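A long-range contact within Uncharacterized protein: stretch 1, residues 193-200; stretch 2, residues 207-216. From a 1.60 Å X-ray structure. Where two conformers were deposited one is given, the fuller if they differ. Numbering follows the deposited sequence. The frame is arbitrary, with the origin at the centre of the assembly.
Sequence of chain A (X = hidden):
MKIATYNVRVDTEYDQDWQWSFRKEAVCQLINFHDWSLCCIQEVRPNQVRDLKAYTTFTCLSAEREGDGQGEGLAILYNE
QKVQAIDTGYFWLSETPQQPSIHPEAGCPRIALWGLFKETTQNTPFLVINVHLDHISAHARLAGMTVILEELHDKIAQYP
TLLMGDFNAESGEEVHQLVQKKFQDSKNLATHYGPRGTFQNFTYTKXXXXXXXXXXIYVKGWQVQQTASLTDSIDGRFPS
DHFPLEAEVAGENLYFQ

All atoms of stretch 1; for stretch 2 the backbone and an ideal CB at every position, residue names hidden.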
# COMPACT_ATOMS: atom_id res chain seq x y z
N TYR A 193 -6.80 1.31 8.60
CA TYR A 193 -5.99 0.14 8.25
C TYR A 193 -4.60 0.33 8.83
O TYR A 193 -4.03 1.42 8.73
CB TYR A 193 -5.93 -0.02 6.72
CG TYR A 193 -5.12 -1.22 6.26
CD1 TYR A 193 -5.54 -2.51 6.56
CD2 TYR A 193 -3.96 -1.05 5.50
CE1 TYR A 193 -4.81 -3.61 6.14
CE2 TYR A 193 -3.22 -2.15 5.08
CZ TYR A 193 -3.65 -3.43 5.39
OH TYR A 193 -2.94 -4.54 5.00
N GLY A 194 -4.06 -0.71 9.44
CA GLY A 194 -2.75 -0.62 10.05
C GLY A 194 -2.81 -0.17 11.50
O GLY A 194 -3.89 -0.04 12.08
N PRO A 195 -1.64 0.08 12.09
CA PRO A 195 -1.62 0.48 13.50
C PRO A 195 -2.20 1.89 13.70
O PRO A 195 -2.10 2.72 12.80
CB PRO A 195 -0.13 0.45 13.85
CG PRO A 195 0.56 0.72 12.55
CD PRO A 195 -0.30 0.06 11.49
N ARG A 196 -2.79 2.15 14.86
CA ARG A 196 -3.28 3.50 15.15
C ARG A 196 -2.12 4.45 15.48
O ARG A 196 -2.23 5.65 15.25
CB ARG A 196 -4.32 3.47 16.27
CG ARG A 196 -5.64 2.81 15.86
CD ARG A 196 -6.64 2.72 17.03
NE ARG A 196 -6.98 4.03 17.58
CZ ARG A 196 -7.89 4.86 17.08
NH1 ARG A 196 -8.57 4.52 15.99
NH2 ARG A 196 -8.12 6.03 17.66
N GLY A 197 -1.03 3.90 16.00
CA GLY A 197 0.17 4.68 16.26
C GLY A 197 1.07 4.76 15.04
O GLY A 197 0.94 3.97 14.10
N THR A 198 2.01 5.71 15.08
CA THR A 198 2.77 6.07 13.90
C THR A 198 4.28 6.13 14.12
O THR A 198 5.04 6.14 13.16
CB THR A 198 2.30 7.46 13.40
OG1 THR A 198 2.57 8.44 14.41
CG2 THR A 198 0.79 7.45 13.14
N PHE A 199 4.72 6.17 15.37
CA PHE A 199 6.15 6.32 15.63
C PHE A 199 6.78 5.04 16.20
O PHE A 199 6.38 4.59 17.27
CB PHE A 199 6.41 7.49 16.59
CG PHE A 199 7.87 7.68 16.90
CD1 PHE A 199 8.71 8.27 15.97
CD2 PHE A 199 8.40 7.24 18.10
CE1 PHE A 199 10.06 8.44 16.24
CE2 PHE A 199 9.75 7.39 18.38
CZ PHE A 199 10.58 7.99 17.44
N GLN A 200 7.77 4.49 15.49
CA GLN A 200 8.37 3.22 15.89
C GLN A 200 9.86 3.33 16.24
O GLN A 200 10.48 2.34 16.62
CB GLN A 200 8.14 2.11 14.85
CG GLN A 200 7.83 2.56 13.43
CD GLN A 200 9.03 3.16 12.69
OE1 GLN A 200 10.16 3.13 13.18
NE2 GLN A 200 8.78 3.67 11.48
N UNK A 207 6.30 -3.63 19.02
CA UNK A 207 4.89 -4.03 19.18
C UNK A 207 3.95 -2.86 18.92
O UNK A 207 4.24 -1.73 19.33
CB UNK A 207 4.65 -4.59 20.58
N UNK A 208 2.84 -3.11 18.24
CA UNK A 208 1.95 -2.02 17.87
C UNK A 208 1.42 -1.25 19.08
O UNK A 208 1.25 -0.03 19.01
CB UNK A 208 0.78 -2.57 17.05
N UNK A 209 1.19 -1.94 20.19
CA UNK A 209 0.70 -1.28 21.39
C UNK A 209 1.72 -0.27 21.93
O UNK A 209 1.37 0.64 22.69
CB UNK A 209 0.37 -2.32 22.46
N UNK A 210 2.97 -0.42 21.51
CA UNK A 210 4.06 0.46 21.95
C UNK A 210 4.39 1.59 20.99
O UNK A 210 5.26 2.42 21.26
CB UNK A 210 5.32 -0.37 22.18
N UNK A 211 3.71 1.64 19.85
CA UNK A 211 3.90 2.78 18.95
C UNK A 211 3.41 4.05 19.63
O UNK A 211 2.46 4.01 20.41
CB UNK A 211 3.17 2.56 17.63
N UNK A 212 4.06 5.17 19.35
CA UNK A 212 3.54 6.46 19.80
C UNK A 212 2.58 7.01 18.75
O UNK A 212 2.84 6.93 17.55
CB UNK A 212 4.68 7.45 20.06
N UNK A 213 1.46 7.56 19.20
CA UNK A 213 0.49 8.19 18.31
C UNK A 213 0.74 9.69 18.29
O UNK A 213 0.15 10.45 19.06
CB UNK A 213 -0.94 7.88 18.75
N UNK A 214 1.64 10.12 17.41
CA UNK A 214 2.02 11.53 17.40
C UNK A 214 1.75 12.25 16.07
O UNK A 214 1.76 13.48 16.02
CB UNK A 214 3.51 11.65 17.74
N UNK A 215 1.48 11.48 15.02
CA UNK A 215 1.14 12.07 13.72
C UNK A 215 -0.36 11.99 13.52
O UNK A 215 -0.97 10.99 13.90
CB UNK A 215 1.87 11.36 12.58
N UNK A 216 -0.95 13.03 12.93
CA UNK A 216 -2.39 13.16 12.80
C UNK A 216 -2.81 13.80 11.49
O UNK A 216 -2.09 14.62 10.92
CB UNK A 216 -2.94 13.98 13.97

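Position 207 lies out of reach of stretch 1, so many residues would serve; it is P207, whose O accepts a hydrogen bond from N of residue 210.

At 208 the CA-to-CB bond points toward stretch 1, with the ideal CB 4.5 Å from P195 CB. The pyrrolidine ring of P195 offers an apolar surface of CH groups, which suits an aromatic or a long aliphatic side chain. The residue is W208. P195 CB lies over one face of the indole, 3.6 Å from W208 CD2, and P195 CD sits 3.8 Å from the centroid of the six-membered ring, 15° off its normal, a CH-pi contact. A water links W208 O to G197 N.

Positions 209 and 210 meet open space as far as stretch 1 is concerned, and small or polar residues would serve. They are A209 and E210; a water bridges E210 O and F199 O.

Position 211 points toward stretch 1, its ideal CB 3.9 Å from G197 CA and 3.8 Å from F199 O. The absence of a side chain at G197 leaves room here: an ideal CB on that glycine would fall 2.7 Å from CB of residue 211. With P195 close by, a medium aliphatic side chain fits. L211 places CD1 3.4 Å from P195 CB and CD2 3.5 Å from Q200 CB.

At 212 the backbone pairs with F199 in a single antiparallel bridge: N donates to F199 O (3.2 Å), while O accepts from both T198 N (2.9 Å) and F199 N (3.0 Å). CB points sideways, 3.9 Å from F199 CB, so many side chains with an aliphatic stem would do. E212 brings CD to 3.8 Å from F199 CD2.

Position 213 also points sideways, its ideal CB 4.2 Å from G197 CA, with the cationic R196 nearby; an acidic or polar side chain is plausible. E213 packs CG 3.4 Å from G197 CA. Its OE2 stays 4.6 Å from R196 NE, beyond a salt bridge, and two waters connect its carboxylate to the guanidinium.

Position 214 points sideways near F199, favouring an aliphatic group; I214 sets CD1 3.9 Å from F199 CB.

At 215 the ideal CB is 3.5 Å from T198 OG1, inviting a short polar side chain such as Asp, Asn or Ser. D215 OD2 accepts a 2.6 Å hydrogen bond from T198 OG1.

Position 216 points away, leaving the choice wide; Y216 OH donates to E213 O (2.8 Å).

Stretch 2, residues 207-216: PWAELEEIDY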
# COMPACT_ATOMS: atom_id res chain seq x y z
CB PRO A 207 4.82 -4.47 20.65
CG PRO A 207 6.22 -4.90 20.97
CD PRO A 207 7.09 -3.93 20.22
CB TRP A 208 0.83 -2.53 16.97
CG TRP A 208 1.29 -2.78 15.55
CD1 TRP A 208 2.59 -2.77 15.10
CD2 TRP A 208 0.47 -3.06 14.41
NE1 TRP A 208 2.61 -3.03 13.74
CE2 TRP A 208 1.33 -3.21 13.30
CE3 TRP A 208 -0.91 -3.19 14.22
CZ2 TRP A 208 0.86 -3.48 12.02
CZ3 TRP A 208 -1.38 -3.47 12.94
CH2 TRP A 208 -0.50 -3.61 11.86
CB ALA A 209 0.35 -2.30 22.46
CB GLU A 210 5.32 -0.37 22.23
CG GLU A 210 5.17 -1.31 23.43
CD GLU A 210 6.34 -2.26 23.59
OE1 GLU A 210 7.47 -1.89 23.24
OE2 GLU A 210 6.12 -3.38 24.08
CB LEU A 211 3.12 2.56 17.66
CG LEU A 211 3.57 1.34 16.87
CD1 LEU A 211 2.55 0.99 15.81
CD2 LEU A 211 4.94 1.59 16.25
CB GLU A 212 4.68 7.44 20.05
CG GLU A 212 5.67 6.95 21.12
CD GLU A 212 6.75 7.97 21.42
OE1 GLU A 212 6.53 9.17 21.19
OE2 GLU A 212 7.84 7.55 21.87
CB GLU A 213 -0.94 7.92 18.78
CG GLU A 213 -1.32 6.46 18.79
CD GLU A 213 -2.65 6.19 19.48
OE1 GLU A 213 -3.33 7.16 19.89
OE2 GLU A 213 -3.00 5.00 19.62
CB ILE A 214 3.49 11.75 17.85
CG1 ILE A 214 4.47 10.99 16.95
CG2 ILE A 214 3.66 11.36 19.33
CD1 ILE A 214 5.94 11.24 17.33
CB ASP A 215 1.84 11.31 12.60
CG ASP A 215 3.34 11.33 12.74
OD1 ASP A 215 3.93 12.39 12.50
OD2 ASP A 215 3.92 10.29 13.11
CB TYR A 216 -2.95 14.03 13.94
CG TYR A 216 -2.82 13.39 15.30
CD1 TYR A 216 -3.90 12.74 15.89
CD2 TYR A 216 -1.61 13.41 15.98
CE1 TYR A 216 -3.77 12.13 17.13
CE2 TYR A 216 -1.47 12.80 17.20
CZ TYR A 216 -2.55 12.17 17.77
OH TYR A 216 -2.41 11.57 19.00
O HOH W 1 -5.09 3.58 20.09
O HOH W 2 -6.38 6.72 19.90
O HOH W 3 -0.77 1.40 17.65
O HOH W 4 7.72 3.87 19.65
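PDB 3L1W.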